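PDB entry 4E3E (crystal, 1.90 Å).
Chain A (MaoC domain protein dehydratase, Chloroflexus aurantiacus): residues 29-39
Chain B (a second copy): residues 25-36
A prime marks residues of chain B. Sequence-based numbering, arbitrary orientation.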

# COMPACT_ATOMS: atom_id res chain seq x y z
N THR A 29 12.66 -3.17 3.04
CA THR A 29 12.84 -3.26 1.58
C THR A 29 12.30 -2.05 0.85
O THR A 29 11.65 -1.17 1.44
CB THR A 29 12.10 -4.48 1.00
OG1 THR A 29 10.69 -4.24 1.07
CG2 THR A 29 12.42 -5.73 1.78
N GLU A 30 12.51 -2.04 -0.47
CA GLU A 30 11.98 -1.00 -1.34
C GLU A 30 10.48 -0.99 -1.28
O GLU A 30 9.86 0.05 -1.51
CB GLU A 30 12.46 -1.16 -2.79
CG GLU A 30 13.97 -0.95 -2.98
CD GLU A 30 14.40 0.52 -2.99
OE1 GLU A 30 13.71 1.39 -2.39
OE2 GLU A 30 15.46 0.82 -3.60
N GLY A 31 9.86 -2.12 -0.95
CA GLY A 31 8.39 -2.13 -0.79
C GLY A 31 7.96 -1.30 0.41
O GLY A 31 6.89 -0.63 0.40
N ASP A 32 8.77 -1.37 1.47
CA ASP A 32 8.50 -0.55 2.67
C ASP A 32 8.67 0.93 2.35
O ASP A 32 7.86 1.76 2.77
CB ASP A 32 9.42 -0.95 3.84
CG ASP A 32 9.20 -2.38 4.25
OD1 ASP A 32 8.03 -2.76 4.55
OD2 ASP A 32 10.20 -3.14 4.27
N VAL A 33 9.72 1.25 1.61
CA VAL A 33 9.94 2.63 1.19
C VAL A 33 8.75 3.21 0.43
O VAL A 33 8.32 4.33 0.71
CB VAL A 33 11.20 2.74 0.34
CG1 VAL A 33 11.31 4.14 -0.28
CG2 VAL A 33 12.42 2.41 1.18
N ALA A 34 8.21 2.45 -0.54
CA ALA A 34 7.14 2.96 -1.37
C ALA A 34 5.86 3.12 -0.56
O ALA A 34 5.14 4.11 -0.73
CB ALA A 34 6.90 2.05 -2.58
N LEU A 35 5.57 2.16 0.33
CA LEU A 35 4.41 2.24 1.19
C LEU A 35 4.45 3.48 2.09
O LEU A 35 3.43 4.18 2.24
CB LEU A 35 4.28 0.97 2.04
CG LEU A 35 3.35 -0.09 1.47
CD1 LEU A 35 3.56 -1.37 2.24
CD2 LEU A 35 1.89 0.33 1.57
N TYR A 36 5.60 3.71 2.71
CA TYR A 36 5.82 4.89 3.57
C TYR A 36 5.58 6.19 2.78
O TYR A 36 4.87 7.09 3.24
CB TYR A 36 7.24 4.84 4.19
CG TYR A 36 7.44 5.90 5.26
CD1 TYR A 36 7.00 5.69 6.57
CD2 TYR A 36 8.03 7.14 4.95
CE1 TYR A 36 7.17 6.66 7.55
CE2 TYR A 36 8.19 8.13 5.92
CZ TYR A 36 7.75 7.89 7.22
OH TYR A 36 7.88 8.84 8.19
N THR A 37 6.15 6.27 1.58
CA THR A 37 5.84 7.41 0.68
C THR A 37 4.32 7.57 0.44
O THR A 37 3.80 8.68 0.48
CB THR A 37 6.56 7.27 -0.64
OG1 THR A 37 7.96 7.19 -0.37
CG2 THR A 37 6.27 8.47 -1.57
N SER A 38 3.62 6.45 0.21
CA SER A 38 2.21 6.48 -0.18
C SER A 38 1.32 6.82 1.00
O SER A 38 0.14 7.16 0.84
CB SER A 38 1.81 5.12 -0.78
OG SER A 38 1.64 4.10 0.22
N LEU A 39 1.87 6.69 2.20
CA LEU A 39 1.09 6.91 3.41
C LEU A 39 1.31 8.33 3.95
O LEU A 39 0.39 8.91 4.56
CB LEU A 39 1.44 5.84 4.45
CG LEU A 39 0.91 4.43 4.16
CD1 LEU A 39 1.72 3.46 5.02
CD2 LEU A 39 -0.58 4.37 4.50
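Chain B 25-36: PRTITEGDVALY

How does chain B lie on chain A? It enters in extended form, with Arg26′ and Thr27′ in a strand, and turns at Thr29′ into a helix that begins at Glu30′ and runs on past Tyr36′. In chain A the equivalent helix starts at Glu30 and continues beyond Leu39. The two axes come within 7.6 Å of each other, and their N-to-C directions differ by 57° (signed crossing angle -57°). The helices meet near their first turns, where Gly31 CA lies 3.8 Å from Gly31′ CA.

What lets the backbones come so close? Gly31′ is the key, because a CB there would point toward chain A and would clash with Glu30 O, Gly31 CA and Ala34 CB. Without one, Gly31′ CA sits 3.8 Å from Glu30 O, and Ala34 CB packs against the chain B backbone, 3.3 Å from Gly31′ C and 3.5 Å from Asp32′ N. The same glycine in chain A has a different setting: a CB on Gly31 would point sideways, so the contact is not symmetric at this level of detail.

Which apolar side chains fill the rest of the contact? Leu35′ does most, with the largest covered area of any residue here. Its CA-to-CB bond points toward chain A, and Leu35′ CD1 settles 3.3 Å from Ala34 O and 3.8 Å from Ala34 CB. The same methyl, Leu35′ CD1, lies 3.6 Å from Ser38 OG, so it rests one helical turn further along as well. Leu35 points sideways from its CA, yet its end comes nearer, bringing Leu35 CD2 within 3.9 Å of Leu35′ CD2.

Where do polar groups take part? No direct hydrogen bond joins the two stretches; water 1 bridges them instead, lying 2.6 Å from Thr29′ OG1, 2.7 Å from Glu30 O and 3.0 Å from Glu30 OE1; it is placed to donate to either Glu30 oxygen, but with acceptors elsewhere in the structure it has fewer protons than takers. Beside it, Thr29′ CG2 lies 3.7 Å from Glu30 OE1. Thr29′ also caps its own helix: Gly31′ N donates a weak bond to Thr29′ OG1 at 3.0 Å. Asp32′ braces the turn, accepting from Thr29′ N at OD2 (2.7 Å) and forming a salt bridge between Arg26′ NH1 and Asp32′ OD2 (2.8 Å). That pairing helps hold the Arg26′ side chain, whose NH2 approaches Thr37 CG2 at 4.2 Å.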

# COMPACT_ATOMS: atom_id res chain seq x y z
N PRO B 25 13.14 14.72 -7.54
CA PRO B 25 13.38 13.64 -8.47
C PRO B 25 13.10 12.31 -7.79
O PRO B 25 13.28 12.16 -6.62
CB PRO B 25 14.85 13.77 -8.79
CG PRO B 25 15.42 14.51 -7.69
CD PRO B 25 14.36 15.39 -7.14
N ARG B 26 12.56 11.37 -8.54
CA ARG B 26 12.01 10.20 -7.96
C ARG B 26 12.47 8.90 -8.55
O ARG B 26 12.18 8.61 -9.67
CB ARG B 26 10.51 10.30 -8.15
CG ARG B 26 9.75 9.09 -7.70
CD ARG B 26 9.58 9.10 -6.21
NE ARG B 26 8.30 8.59 -5.81
CZ ARG B 26 7.97 7.33 -5.86
NH1 ARG B 26 8.84 6.45 -6.27
NH2 ARG B 26 6.78 6.95 -5.50
N THR B 27 13.14 8.08 -7.76
CA THR B 27 13.51 6.72 -8.15
C THR B 27 12.28 5.84 -8.05
O THR B 27 11.60 5.82 -7.01
CB THR B 27 14.63 6.16 -7.26
OG1 THR B 27 15.77 7.01 -7.36
CG2 THR B 27 15.02 4.74 -7.67
N ILE B 28 11.98 5.13 -9.13
CA ILE B 28 10.80 4.28 -9.18
C ILE B 28 11.21 2.84 -8.92
O ILE B 28 12.15 2.31 -9.56
CB ILE B 28 10.03 4.45 -10.51
CG1 ILE B 28 9.61 5.91 -10.68
CG2 ILE B 28 8.80 3.55 -10.53
CD1 ILE B 28 8.97 6.20 -12.03
N THR B 29 10.55 2.21 -7.96
CA THR B 29 10.98 0.87 -7.53
C THR B 29 9.88 -0.17 -7.66
O THR B 29 8.72 0.16 -7.95
CB THR B 29 11.41 0.86 -6.05
OG1 THR B 29 10.24 1.04 -5.24
CG2 THR B 29 12.38 1.99 -5.76
N GLU B 30 10.24 -1.42 -7.35
CA GLU B 30 9.28 -2.52 -7.33
C GLU B 30 8.22 -2.26 -6.30
O GLU B 30 7.10 -2.77 -6.44
CB GLU B 30 9.97 -3.87 -7.08
CG GLU B 30 10.91 -4.33 -8.19
CD GLU B 30 10.19 -4.92 -9.42
OE1 GLU B 30 9.00 -4.57 -9.68
OE2 GLU B 30 10.82 -5.73 -10.13
N GLY B 31 8.53 -1.47 -5.28
CA GLY B 31 7.47 -1.12 -4.29
C GLY B 31 6.40 -0.24 -4.92
O GLY B 31 5.19 -0.34 -4.59
N ASP B 32 6.84 0.65 -5.81
CA ASP B 32 5.88 1.50 -6.55
C ASP B 32 5.02 0.66 -7.48
O ASP B 32 3.80 0.86 -7.57
CB ASP B 32 6.61 2.60 -7.34
CG ASP B 32 7.39 3.52 -6.44
OD1 ASP B 32 6.78 4.09 -5.48
OD2 ASP B 32 8.61 3.67 -6.67
N VAL B 33 5.65 -0.28 -8.16
CA VAL B 33 4.92 -1.19 -9.03
C VAL B 33 3.81 -1.94 -8.29
O VAL B 33 2.68 -2.01 -8.78
CB VAL B 33 5.86 -2.19 -9.69
CG1 VAL B 33 5.06 -3.27 -10.43
CG2 VAL B 33 6.81 -1.46 -10.63
N ALA B 34 4.12 -2.49 -7.11
CA ALA B 34 3.15 -3.30 -6.39
C ALA B 34 2.01 -2.42 -5.87
O ALA B 34 0.85 -2.83 -5.93
CB ALA B 34 3.82 -4.06 -5.24
N LEU B 35 2.34 -1.22 -5.37
CA LEU B 35 1.33 -0.30 -4.90
C LEU B 35 0.34 0.09 -6.01
O LEU B 35 -0.88 0.12 -5.78
CB LEU B 35 1.98 0.96 -4.31
CG LEU B 35 2.16 0.94 -2.80
CD1 LEU B 35 3.08 2.08 -2.41
CD2 LEU B 35 0.83 1.08 -2.08
N TYR B 36 0.88 0.42 -7.18
CA TYR B 36 0.07 0.78 -8.36
C TYR B 36 -0.87 -0.39 -8.73
O TYR B 36 -2.07 -0.19 -8.96
CB TYR B 36 0.99 1.17 -9.54
CG TYR B 36 0.22 1.75 -10.71
CD1 TYR B 36 -0.15 3.09 -10.72
CD2 TYR B 36 -0.18 0.94 -11.79
CE1 TYR B 36 -0.88 3.63 -11.78
CE2 TYR B 36 -0.91 1.46 -12.86
CZ TYR B 36 -1.27 2.81 -12.84
OH TYR B 36 -2.00 3.36 -13.86
O HOH W 1 10.84 2.07 -2.97